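Local coordinates for protein staphylococcal enterotoxin-like toxin (Staphylococcus aureus, PDB 4DXF) that probably binds host sialylated glycans as a secreted staphylococcal superantigen-like protein built from an OB-fold and a beta-grasp domain, at residues 168-173 with 193-198; 42-47 with 85-90. All blocks are in the same frame, centred on the assembly; numbering follows the deposited sequence.

From the N terminus, the chain first enters the OB-fold domain, where interaction 2 brings the run into strand 46-49 (42-47) against the loop between strands 76-80 and 92-99 (85-90), closing a loop of 37 intervening residues. The chain then passes into the beta-grasp domain, where interaction 1 closes a shorter loop of 19 residues by joining the turn after strand 162-168 to the start of strand 196-203. The two loops follow one another in series, neither nesting nor crossing. The centres of interactions 1 and 2 lie about 34 Å apart, on opposite sides of the chain's centre. The nearest atoms of interactions 1 and 2 are about 18 Å apart. Each contact therefore ties together parts of its own domain.

Interaction 1: 168-173 with 193-198; sequences MKNGGK and GTNIDN
T194 contributes mainly its carbonyl oxygen, which lies 3.8 Å from K169 CE, while its hydroxyl OG1 is hydrogen-bonded to D192. At N195, the last residue of the 3-10 segment 193-195, both oxygens meet consecutive backbone amides of 168-173. N195 O takes K169 N at 2.6 Å, almost along its C=O axis and in a nearly straight hydrogen bond (N-H...O 173°). The side chain, with CG anti to the backbone N (chi1 -157°), carries N195 OD1 to N170 N at 3.1 Å, where an in-plane lone pair is used. These amides belong to a type I turn from M168 to G171, and N170 OD1 in turn accepts from G172 N, an Asx turn. I196 begins strand 196-203 and pairs with M168 as an antiparallel non-hydrogen-bonded bridge, CA to CA 4.6 Å. This is the 162-168/196-203 pairing within the five-stranded beta-grasp sheet. The M168 chain, bent at chi2 and chi3, swings SD back to I196 CG1 at 3.9 Å, and both side chains also touch I191. D197 points its CB toward the turn and receives K169 NZ on the anti lone pair of OD1, a salt bridge of 3.0 Å between partly exposed and exposed residues. N198 gives ND2 to D197 OD2, from above the carboxylate plane; together D197 and N198 face K167 as a classic beta bulge.

Interaction 2: 42-47 with 85-90; sequences TTIRFM and NNYNLE
The Y87 ring meets four side chains of 42-47, and the one over its face is F46. CZ of F46 stands 3.9 Å above the Y87 plane, over the ring centre; with centroids 5.4 Å apart and planes at 84°, this is a T-shaped stack in which F46 supplies the edge. One face of the F46 ring is used as well: L89 reaches it tip to tip, CD1 lying 4.0 Å from the ring centroid and 25° off the normal, a CH-pi contact. Around the rim of Y87, T42 CG2 approaches CE1 in the ring plane at 3.7 Å, and T43 OG1 lies near the same edge. I44 crosses the tyrosine at about a right angle, with CG1 and CD1 both 3.5 Å from Y87 OH. Further out, N85 shapes the loop carrying Y87 and L89. N85 OD1 accepts from Y87 N, forming an Asx turn, and also from L89 N at 3.1 Å on an in-plane lone pair, while N85 ND2 returns a bond to L89 O at 2.8 Å. Beyond the two segments, the F46 ring also meets that of W41, and its side chain touches K57 and A59 of strand 56-59, so the contact joins the 85-90 loop to the OB-fold sheet. No hydrogen bond crosses between the segments, so this contact rests on aromatic and aliphatic surfaces, while the N85 bonds shape the 85-90 loop from within.

Interaction 1: 168-173 with 193-198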
loop_
_atom_site.group_PDB
_atom_site.type_symbol
_atom_site.label_atom_id
_atom_site.label_comp_id
_atom_site.label_asym_id
_atom_site.label_seq_id
_atom_site.Cartn_x
_atom_site.Cartn_y
_atom_site.Cartn_z
ATOM N N MET A 168 12.421 5.959 -8.904
ATOM C CA MET A 168 12.074 7.380 -8.926
ATOM C C MET A 168 12.821 8.176 -10.011
ATOM O O MET A 168 13.993 7.893 -10.301
ATOM C CB MET A 168 12.366 7.923 -7.540
ATOM C CG MET A 168 11.599 7.142 -6.423
ATOM S SD MET A 168 9.813 6.967 -6.709
ATOM C CE MET A 168 9.185 8.652 -6.292
ATOM N N LYS A 169 12.146 9.167 -10.604
ATOM C CA LYS A 169 12.728 10.044 -11.656
ATOM C C LYS A 169 13.960 10.766 -11.120
ATOM O O LYS A 169 14.964 10.976 -11.844
ATOM C CB LYS A 169 11.715 11.093 -12.154
ATOM C CG LYS A 169 10.826 10.618 -13.280
ATOM C CD LYS A 169 9.724 11.609 -13.500
ATOM C CE LYS A 169 8.656 11.009 -14.342
ATOM N NZ LYS A 169 9.282 10.300 -15.501
ATOM N N ASN A 170 13.884 11.116 -9.841
ATOM C CA ASN A 170 14.960 11.815 -9.157
ATOM C C ASN A 170 16.184 10.903 -8.949
ATOM O O ASN A 170 17.159 11.292 -8.316
ATOM C CB ASN A 170 14.450 12.516 -7.875
ATOM C CG ASN A 170 14.347 11.585 -6.657
ATOM O OD1 ASN A 170 14.575 10.378 -6.729
ATOM N ND2 ASN A 170 14.023 12.182 -5.511
ATOM N N GLY A 171 16.155 9.716 -9.559
ATOM C CA GLY A 171 17.219 8.729 -9.319
ATOM C C GLY A 171 17.104 7.761 -8.146
ATOM O O GLY A 171 17.804 6.749 -8.129
ATOM N N GLY A 172 16.252 8.025 -7.164
ATOM C CA GLY A 172 16.111 7.108 -6.007
ATOM C C GLY A 172 15.226 5.870 -6.280
ATOM O O GLY A 172 14.779 5.671 -7.407
ATOM N N LYS A 173 14.998 5.042 -5.268
ATOM C CA LYS A 173 14.194 3.818 -5.403
ATOM C C LYS A 173 13.626 3.324 -4.068
ATOM O O LYS A 173 14.198 3.622 -3.030
ATOM C CB LYS A 173 15.008 2.700 -6.110
ATOM C CG LYS A 173 15.753 1.760 -5.167
ATOM C CD LYS A 173 16.673 0.816 -5.987
ATOM C CE LYS A 173 18.048 0.713 -5.342
ATOM N NZ LYS A 173 17.878 0.190 -3.980
ATOM N N GLY A 193 4.092 10.843 -6.083
ATOM C CA GLY A 193 3.542 10.050 -7.212
ATOM C C GLY A 193 3.997 10.519 -8.564
ATOM O O GLY A 193 4.323 9.705 -9.424
ATOM N N THR A 194 4.047 11.846 -8.764
ATOM C CA THR A 194 4.480 12.420 -10.025
ATOM C C THR A 194 5.933 12.086 -10.437
ATOM O O THR A 194 6.289 12.199 -11.609
ATOM C CB THR A 194 4.252 14.001 -10.018
ATOM O OG1 THR A 194 5.281 14.655 -9.260
ATOM C CG2 THR A 194 2.921 14.331 -9.347
ATOM N N ASN A 195 6.743 11.676 -9.460
ATOM C CA ASN A 195 8.134 11.378 -9.632
ATOM C C ASN A 195 8.439 9.874 -9.835
ATOM O O ASN A 195 9.590 9.513 -10.059
ATOM C CB ASN A 195 8.919 11.895 -8.410
ATOM C CG ASN A 195 10.393 12.131 -8.714
ATOM O OD1 ASN A 195 11.275 11.374 -8.257
ATOM N ND2 ASN A 195 10.671 13.171 -9.546
ATOM N N ILE A 196 7.423 9.016 -9.771
ATOM C CA ILE A 196 7.658 7.594 -10.101
ATOM C C ILE A 196 7.994 7.496 -11.599
ATOM O O ILE A 196 7.251 7.983 -12.456
ATOM C CB ILE A 196 6.437 6.743 -9.737
ATOM C CG1 ILE A 196 6.224 6.776 -8.221
ATOM C CG2 ILE A 196 6.604 5.275 -10.191
ATOM C CD1 ILE A 196 4.842 6.181 -7.756
ATOM N N ASP A 197 9.098 6.836 -11.903
ATOM C CA ASP A 197 9.481 6.671 -13.269
ATOM C C ASP A 197 8.979 5.344 -13.886
ATOM O O ASP A 197 8.202 5.344 -14.862
ATOM C CB ASP A 197 10.993 6.775 -13.363
ATOM C CG ASP A 197 11.442 6.898 -14.779
ATOM O OD1 ASP A 197 10.847 7.712 -15.546
ATOM O OD2 ASP A 197 12.343 6.143 -15.130
ATOM N N ASN A 198 9.420 4.235 -13.291
ATOM C CA ASN A 198 9.058 2.861 -13.729
ATOM C C ASN A 198 9.168 1.907 -12.528
ATOM O O ASN A 198 9.763 2.218 -11.461
ATOM C CB ASN A 198 9.870 2.357 -14.951
ATOM C CG ASN A 198 11.341 2.169 -14.645
ATOM O OD1 ASN A 198 11.802 1.080 -14.271
ATOM N ND2 ASN A 198 12.084 3.246 -14.752
#

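Interaction 2: 42-47 with 85-90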
loop_
_atom_site.group_PDB
_atom_site.type_symbol
_atom_site.label_atom_id
_atom_site.label_comp_id
_atom_site.label_asym_id
_atom_site.label_seq_id
_atom_site.Cartn_x
_atom_site.Cartn_y
_atom_site.Cartn_z
ATOM N N THR A 42 -4.184 3.959 24.033
ATOM C CA THR A 42 -3.491 2.663 24.041
ATOM C C THR A 42 -2.058 2.797 23.635
ATOM O O THR A 42 -1.449 3.857 23.734
ATOM C CB THR A 42 -4.199 1.536 23.214
ATOM O OG1 THR A 42 -5.439 1.207 23.825
ATOM C CG2 THR A 42 -3.392 0.254 23.206
ATOM N N THR A 43 -1.503 1.685 23.192
ATOM C CA THR A 43 -0.104 1.640 22.882
ATOM C C THR A 43 0.166 2.374 21.584
ATOM O O THR A 43 1.316 2.563 21.197
ATOM C CB THR A 43 0.402 0.176 22.873
ATOM O OG1 THR A 43 -0.530 -0.639 22.145
ATOM C CG2 THR A 43 0.492 -0.336 24.346
ATOM N N ILE A 44 -0.904 2.795 20.897
ATOM C CA ILE A 44 -0.725 3.706 19.739
ATOM C C ILE A 44 -1.908 4.609 19.564
ATOM O O ILE A 44 -2.969 4.398 20.131
ATOM C CB ILE A 44 -0.429 3.003 18.372
ATOM C CG1 ILE A 44 -1.579 2.087 17.974
ATOM C CG2 ILE A 44 1.014 2.347 18.388
ATOM C CD1 ILE A 44 -1.433 1.588 16.557
ATOM N N ARG A 45 -1.695 5.575 18.698
ATOM C CA ARG A 45 -2.666 6.595 18.392
ATOM C C ARG A 45 -3.292 6.320 17.018
ATOM O O ARG A 45 -2.714 5.575 16.188
ATOM C CB ARG A 45 -1.922 7.922 18.381
ATOM C CG ARG A 45 -1.486 8.297 19.846
ATOM C CD ARG A 45 -0.536 9.407 19.803
ATOM N NE ARG A 45 -1.080 10.660 19.255
ATOM C CZ ARG A 45 -0.628 11.277 18.150
ATOM N NH1 ARG A 45 0.355 10.757 17.389
ATOM N NH2 ARG A 45 -1.187 12.427 17.772
ATOM N N PHE A 46 -4.462 6.928 16.825
ATOM C CA PHE A 46 -5.315 6.703 15.653
ATOM C C PHE A 46 -5.726 8.043 15.084
ATOM O O PHE A 46 -5.876 9.020 15.806
ATOM C CB PHE A 46 -6.546 5.893 15.960
ATOM C CG PHE A 46 -6.231 4.480 16.466
ATOM C CD1 PHE A 46 -5.892 3.474 15.577
ATOM C CD2 PHE A 46 -6.250 4.204 17.827
ATOM C CE1 PHE A 46 -5.561 2.164 16.014
ATOM C CE2 PHE A 46 -5.915 2.902 18.293
ATOM C CZ PHE A 46 -5.591 1.896 17.378
ATOM N N MET A 47 -5.828 8.074 13.774
ATOM C CA MET A 47 -6.523 9.167 13.066
ATOM C C MET A 47 -7.918 8.644 12.711
ATOM O O MET A 47 -8.066 7.620 12.008
ATOM C CB MET A 47 -5.722 9.588 11.793
ATOM C CG MET A 47 -6.531 10.732 11.016
ATOM S SD MET A 47 -5.719 11.324 9.605
ATOM C CE MET A 47 -4.392 12.262 10.220
ATOM N N ASN A 85 -7.755 -6.926 14.283
ATOM C CA ASN A 85 -6.807 -6.220 15.124
ATOM C C ASN A 85 -6.974 -6.630 16.595
ATOM O O ASN A 85 -7.965 -7.294 16.938
ATOM C CB ASN A 85 -6.995 -4.700 14.952
ATOM C CG ASN A 85 -8.331 -4.214 15.457
ATOM O OD1 ASN A 85 -8.413 -3.748 16.589
ATOM N ND2 ASN A 85 -9.375 -4.297 14.636
ATOM N N ASN A 86 -6.007 -6.239 17.422
ATOM C CA ASN A 86 -5.991 -6.564 18.859
ATOM C C ASN A 86 -6.482 -5.406 19.715
ATOM O O ASN A 86 -6.228 -5.368 20.939
ATOM C CB ASN A 86 -4.567 -6.886 19.298
ATOM C CG ASN A 86 -4.001 -8.109 18.606
ATOM O OD1 ASN A 86 -2.898 -8.077 18.056
ATOM N ND2 ASN A 86 -4.761 -9.181 18.603
ATOM N N TYR A 87 -7.140 -4.433 19.074
ATOM C CA TYR A 87 -7.579 -3.249 19.797
ATOM C C TYR A 87 -9.074 -3.258 19.962
ATOM O O TYR A 87 -9.653 -2.265 20.418
ATOM C CB TYR A 87 -7.131 -1.951 19.088
ATOM C CG TYR A 87 -5.652 -1.802 18.906
ATOM C CD1 TYR A 87 -4.847 -1.329 19.935
ATOM C CD2 TYR A 87 -5.033 -2.137 17.686
ATOM C CE1 TYR A 87 -3.462 -1.191 19.782
ATOM C CE2 TYR A 87 -3.643 -1.979 17.525
ATOM C CZ TYR A 87 -2.872 -1.525 18.593
ATOM O OH TYR A 87 -1.492 -1.373 18.434
ATOM N N ASN A 88 -9.692 -4.372 19.585
ATOM C CA ASN A 88 -11.143 -4.509 19.526
ATOM C C ASN A 88 -11.834 -3.373 18.715
ATOM O O ASN A 88 -12.869 -2.847 19.105
ATOM C CB ASN A 88 -11.761 -4.715 20.932
ATOM C CG ASN A 88 -13.162 -5.363 20.884
ATOM O OD1 ASN A 88 -13.399 -6.335 20.151
ATOM N ND2 ASN A 88 -14.095 -4.820 21.679
ATOM N N LEU A 89 -11.274 -3.031 17.554
ATOM C CA LEU A 89 -11.872 -1.957 16.722
ATOM C C LEU A 89 -12.559 -2.513 15.499
ATOM O O LEU A 89 -12.025 -3.402 14.849
ATOM C CB LEU A 89 -10.788 -0.994 16.311
ATOM C CG LEU A 89 -10.160 -0.222 17.452
ATOM C CD1 LEU A 89 -9.007 0.598 16.901
ATOM C CD2 LEU A 89 -11.235 0.681 18.183
ATOM N N GLU A 90 -13.756 -2.024 15.191
ATOM C CA GLU A 90 -14.542 -2.600 14.122
ATOM C C GLU A 90 -13.944 -2.300 12.705
ATOM O O GLU A 90 -13.996 -3.132 11.769
ATOM C CB GLU A 90 -15.952 -2.044 14.253
ATOM C CG GLU A 90 -17.010 -2.566 13.290
ATOM C CD GLU A 90 -18.366 -1.831 13.434
ATOM O OE1 GLU A 90 -18.490 -0.911 14.317
ATOM O OE2 GLU A 90 -19.296 -2.172 12.646
#